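Local coordinates for PlaB phospholipase (Legionella pneumophila, PDB 6ZTI) that hydrolyses phospholipids as an alpha/beta-hydrolase virulence factor whose activity is controlled by NAD(H)-mediated tetramerization, at the interface of chains A and B. Coordinates in Å, arbitrary orientation; residue numbers count along the deposited sequence, not the author numbering. Chains: chain A/B, PlaB phospholipase.

Contact 1: the interface of chains A and B. Residues chain A 351, 429, 461, 463, 488; chain B 68, 71, 74.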
# COMPACT_ATOMS: atom_id res chain seq x y z
N ARG A 351 -6.23 -16.95 20.37
CA ARG A 351 -7.52 -16.47 19.89
C ARG A 351 -7.59 -16.45 18.37
O ARG A 351 -8.51 -15.85 17.81
CB ARG A 351 -7.83 -15.06 20.43
CG ARG A 351 -7.67 -14.88 21.93
CD ARG A 351 -8.57 -15.82 22.69
NE ARG A 351 -9.98 -15.65 22.34
CZ ARG A 351 -10.95 -16.42 22.81
NH1 ARG A 351 -10.68 -17.41 23.66
NH2 ARG A 351 -12.21 -16.20 22.45
N ALA A 429 -5.06 -5.01 25.98
CA ALA A 429 -4.79 -6.35 25.46
C ALA A 429 -3.31 -6.42 25.11
O ALA A 429 -2.80 -5.55 24.41
CB ALA A 429 -5.64 -6.65 24.22
N ARG A 461 -3.08 -14.36 24.81
CA ARG A 461 -3.56 -12.99 24.68
C ARG A 461 -4.16 -12.59 26.02
O ARG A 461 -5.16 -13.17 26.46
CB ARG A 461 -4.57 -12.89 23.55
CG ARG A 461 -5.04 -11.47 23.28
CD ARG A 461 -5.92 -11.40 22.04
NE ARG A 461 -6.50 -10.07 21.87
CZ ARG A 461 -5.88 -9.06 21.28
NH1 ARG A 461 -4.64 -9.20 20.82
NH2 ARG A 461 -6.51 -7.89 21.16
N VAL A 463 -5.99 -9.94 28.50
CA VAL A 463 -6.95 -8.84 28.42
C VAL A 463 -7.23 -8.36 29.83
O VAL A 463 -7.73 -9.12 30.67
CB VAL A 463 -8.24 -9.28 27.71
CG1 VAL A 463 -9.25 -8.13 27.63
CG2 VAL A 463 -7.92 -9.77 26.32
N ILE A 488 -8.41 -11.09 32.49
CA ILE A 488 -9.62 -11.91 32.46
C ILE A 488 -9.24 -13.36 32.20
O ILE A 488 -8.19 -13.68 31.65
CB ILE A 488 -10.60 -11.40 31.39
CG1 ILE A 488 -10.05 -11.67 29.97
CG2 ILE A 488 -10.89 -9.93 31.61
CD1 ILE A 488 -10.89 -11.08 28.88
N THR B 68 -10.42 -5.95 20.74
CA THR B 68 -11.31 -6.53 19.74
C THR B 68 -12.68 -6.83 20.34
O THR B 68 -12.86 -6.88 21.56
CB THR B 68 -10.71 -7.81 19.15
OG1 THR B 68 -10.76 -8.85 20.13
CG2 THR B 68 -9.24 -7.60 18.71
N ASP B 71 -12.31 -9.73 22.48
CA ASP B 71 -11.81 -9.30 23.78
C ASP B 71 -12.93 -8.78 24.68
O ASP B 71 -13.01 -9.12 25.86
CB ASP B 71 -10.77 -8.19 23.63
CG ASP B 71 -9.48 -8.62 22.92
OD1 ASP B 71 -9.21 -9.83 22.74
OD2 ASP B 71 -8.73 -7.69 22.55
N ARG B 74 -15.33 -11.51 25.86
CA ARG B 74 -14.65 -12.26 26.91
C ARG B 74 -14.64 -11.48 28.22
O ARG B 74 -14.79 -12.07 29.30
CB ARG B 74 -13.22 -12.59 26.49
CG ARG B 74 -13.01 -13.89 25.75
CD ARG B 74 -11.51 -14.07 25.41
NE ARG B 74 -10.70 -14.47 26.57
CZ ARG B 74 -9.37 -14.36 26.64
NH1 ARG B 74 -8.69 -13.84 25.62
NH2 ARG B 74 -8.73 -14.77 27.72
O HOH W 1 -5.68 -15.58 27.49
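The N-terminal part of chain B helix 69-89 brings B:Asp71 and B:Arg74, three residues apart and both in helical backbone geometry, against chain A, where A:Arg461 in a loop and A:Val463 at the end of the short strand 462-463 have extended backbones. This is part of a two-fold symmetric dimer contact within the PlaB tetramer. A:Arg461 meets B:Asp71 side-on through two nitrogens: NE bonds to OD1 at 2.9 Å, nearly straight, and NH2 to OD2 at 2.6 Å, the latter also a salt bridge. Each carboxylate oxygen uses its syn lone pair, and the guanidinium and carboxylate planes lie 19° apart, so arginine's parallel N-H groups match both oxygens of the aspartate. The arginine reaches it by an extended chain, with CG opposite the backbone N (chi1 -176°). From its own chain, A:Ala429 CB covers one face of that guanidinium toward its rim, where a small methyl fits, and A:Val463 CG2 lies beside the carboxylate.

On its own chain, B:Asp71 is fixed by a capping box, with B:Thr68 as the N-cap residue. The backbone N of B:Asp71 donates to B:Thr68 OG1, while B:Thr68 N reaches B:Asp71 OD2 at 3.0 Å from above the carboxylate plane. OD2 thus accepts from both chains, and the helix start should further favour its negative charge.

B:Arg74 uses both its aliphatic stem and its guanidinium: CD lies over the centre of the A:Arg351 guanidinium, 3.6 Å from CZ, NH1 packs against A:Arg351 CD, and the two guanidinium planes are inclined by 27°. A:Ile488, near the C-terminus, sets CD1 3.7 Å from B:Arg74 CB and over the rim of one guanidinium face; a long, branched side chain suits this greasy contact. B:Arg74 NH2 reaches chain A through a water, 3.2 Å away, which lies 2.7 Å from the carbonyl oxygen A:Arg461 O.

Contact 2: the interface of chains A and B. Residues chain A 61, 64, 66-67; chain B 421, 427-429.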
# COMPACT_ATOMS: atom_id res chain seq x y z
N ILE A 61 2.19 -25.44 -16.83
CA ILE A 61 2.33 -24.00 -17.02
C ILE A 61 2.74 -23.37 -15.69
O ILE A 61 1.97 -23.39 -14.73
CB ILE A 61 1.02 -23.39 -17.54
CG1 ILE A 61 0.52 -24.14 -18.79
CG2 ILE A 61 1.24 -21.93 -17.82
CD1 ILE A 61 1.45 -24.10 -19.97
N ASP A 64 1.92 -18.46 -15.77
CA ASP A 64 0.59 -17.85 -15.84
C ASP A 64 0.23 -17.37 -14.44
O ASP A 64 0.13 -18.18 -13.52
CB ASP A 64 -0.44 -18.84 -16.37
CG ASP A 64 -1.83 -18.24 -16.50
OD1 ASP A 64 -2.26 -17.48 -15.60
OD2 ASP A 64 -2.51 -18.54 -17.51
N THR A 66 -2.37 -16.52 -13.01
CA THR A 66 -3.63 -16.95 -12.40
C THR A 66 -3.57 -18.37 -11.85
O THR A 66 -4.40 -18.72 -11.00
CB THR A 66 -4.77 -16.85 -13.41
OG1 THR A 66 -4.57 -17.81 -14.46
CG2 THR A 66 -4.81 -15.45 -14.02
N VAL A 67 -2.60 -19.16 -12.28
CA VAL A 67 -2.58 -20.58 -11.95
C VAL A 67 -1.92 -20.77 -10.59
O VAL A 67 -0.86 -20.19 -10.30
CB VAL A 67 -1.86 -21.37 -13.05
CG1 VAL A 67 -1.70 -22.83 -12.66
CG2 VAL A 67 -2.64 -21.25 -14.38
N PRO B 421 -10.38 -13.82 -14.39
CA PRO B 421 -10.53 -13.88 -15.85
C PRO B 421 -11.76 -14.68 -16.27
O PRO B 421 -12.21 -15.53 -15.49
CB PRO B 421 -9.25 -14.56 -16.31
CG PRO B 421 -8.82 -15.37 -15.16
CD PRO B 421 -9.25 -14.63 -13.92
N ALA B 427 -6.93 -16.43 -19.41
CA ALA B 427 -6.11 -17.16 -18.46
C ALA B 427 -6.52 -18.62 -18.50
O ALA B 427 -7.63 -18.96 -18.89
CB ALA B 427 -6.28 -16.60 -17.04
N LEU B 428 -5.59 -19.49 -18.07
CA LEU B 428 -5.86 -20.92 -18.04
C LEU B 428 -6.72 -21.33 -16.85
O LEU B 428 -7.27 -22.43 -16.85
CB LEU B 428 -4.54 -21.68 -18.05
CG LEU B 428 -3.80 -21.54 -19.39
CD1 LEU B 428 -2.40 -22.10 -19.30
CD2 LEU B 428 -4.57 -22.24 -20.52
N ALA B 429 -6.83 -20.47 -15.83
CA ALA B 429 -7.79 -20.62 -14.74
C ALA B 429 -8.77 -19.45 -14.84
O ALA B 429 -8.35 -18.29 -14.83
CB ALA B 429 -7.09 -20.65 -13.39
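A:Thr66 and B:Ala427 meet where a loop just ahead of helix 69-89, in the alpha/beta-hydrolase protein PlaB, receives the segment that leads into strand 429-431 of the other chain. Packing is closest around the threonine: its methyl CG2 comes 3.5 Å from B:Ala427 CB, and its hydroxyl oxygen OG1 faces the same methyl. A short side chain such as alanine's suits this close approach.

The threonine hydroxyl also bonds within its own chain. With OG1 lying between the backbone N and the carbonyl carbon (chi1 67°), it donates to A:Asp64 OD1 at 2.6 Å, from above the carboxylate plane. A:Thr66 N meets the same oxygen almost along its C-O axis. The amide bond closes an Asx turn and the hydroxyl bond reinforces it, together holding the carboxylate with OD2 directed at chain B. There the backbone N-H of B:Leu428 donates to it over a long 3.3 Å, though nearly straight at 167°, on the syn side and 30° out of the plane. A main-chain donor makes this bond independent of the leucine side chain.

B:Leu428 instead sends CD1 to A:Ile61, crossing it at about a right angle and lying 3.6 Å from CG1, a snug meeting of branched apolar groups. The rest is looser. A:Val67 CG2 approaches B:Leu428 CB at 4.2 Å, and the ring carbon CG of B:Pro421, which follows a cis peptide bond, grazes A:Thr66 CG2 at the same distance.

Contact 1 and contact 2 lie about 42 Å apart between the centres of their C-alpha atoms, yet they belong to one two-fold symmetric interface. Both use the region at the start of helix 69-89: contact 1 takes the N-terminal turns of the helix from chain B, contact 2 the loop just before it from chain A. Ala429 occurs in both, from chain A in contact 1 and from chain B in contact 2. With the chains exchanged, the two-fold places the twin of contact 2 beside the same helix start as contact 1. Each chain offers its helix start to the partner's C-terminal part, joining two subunits at separate places.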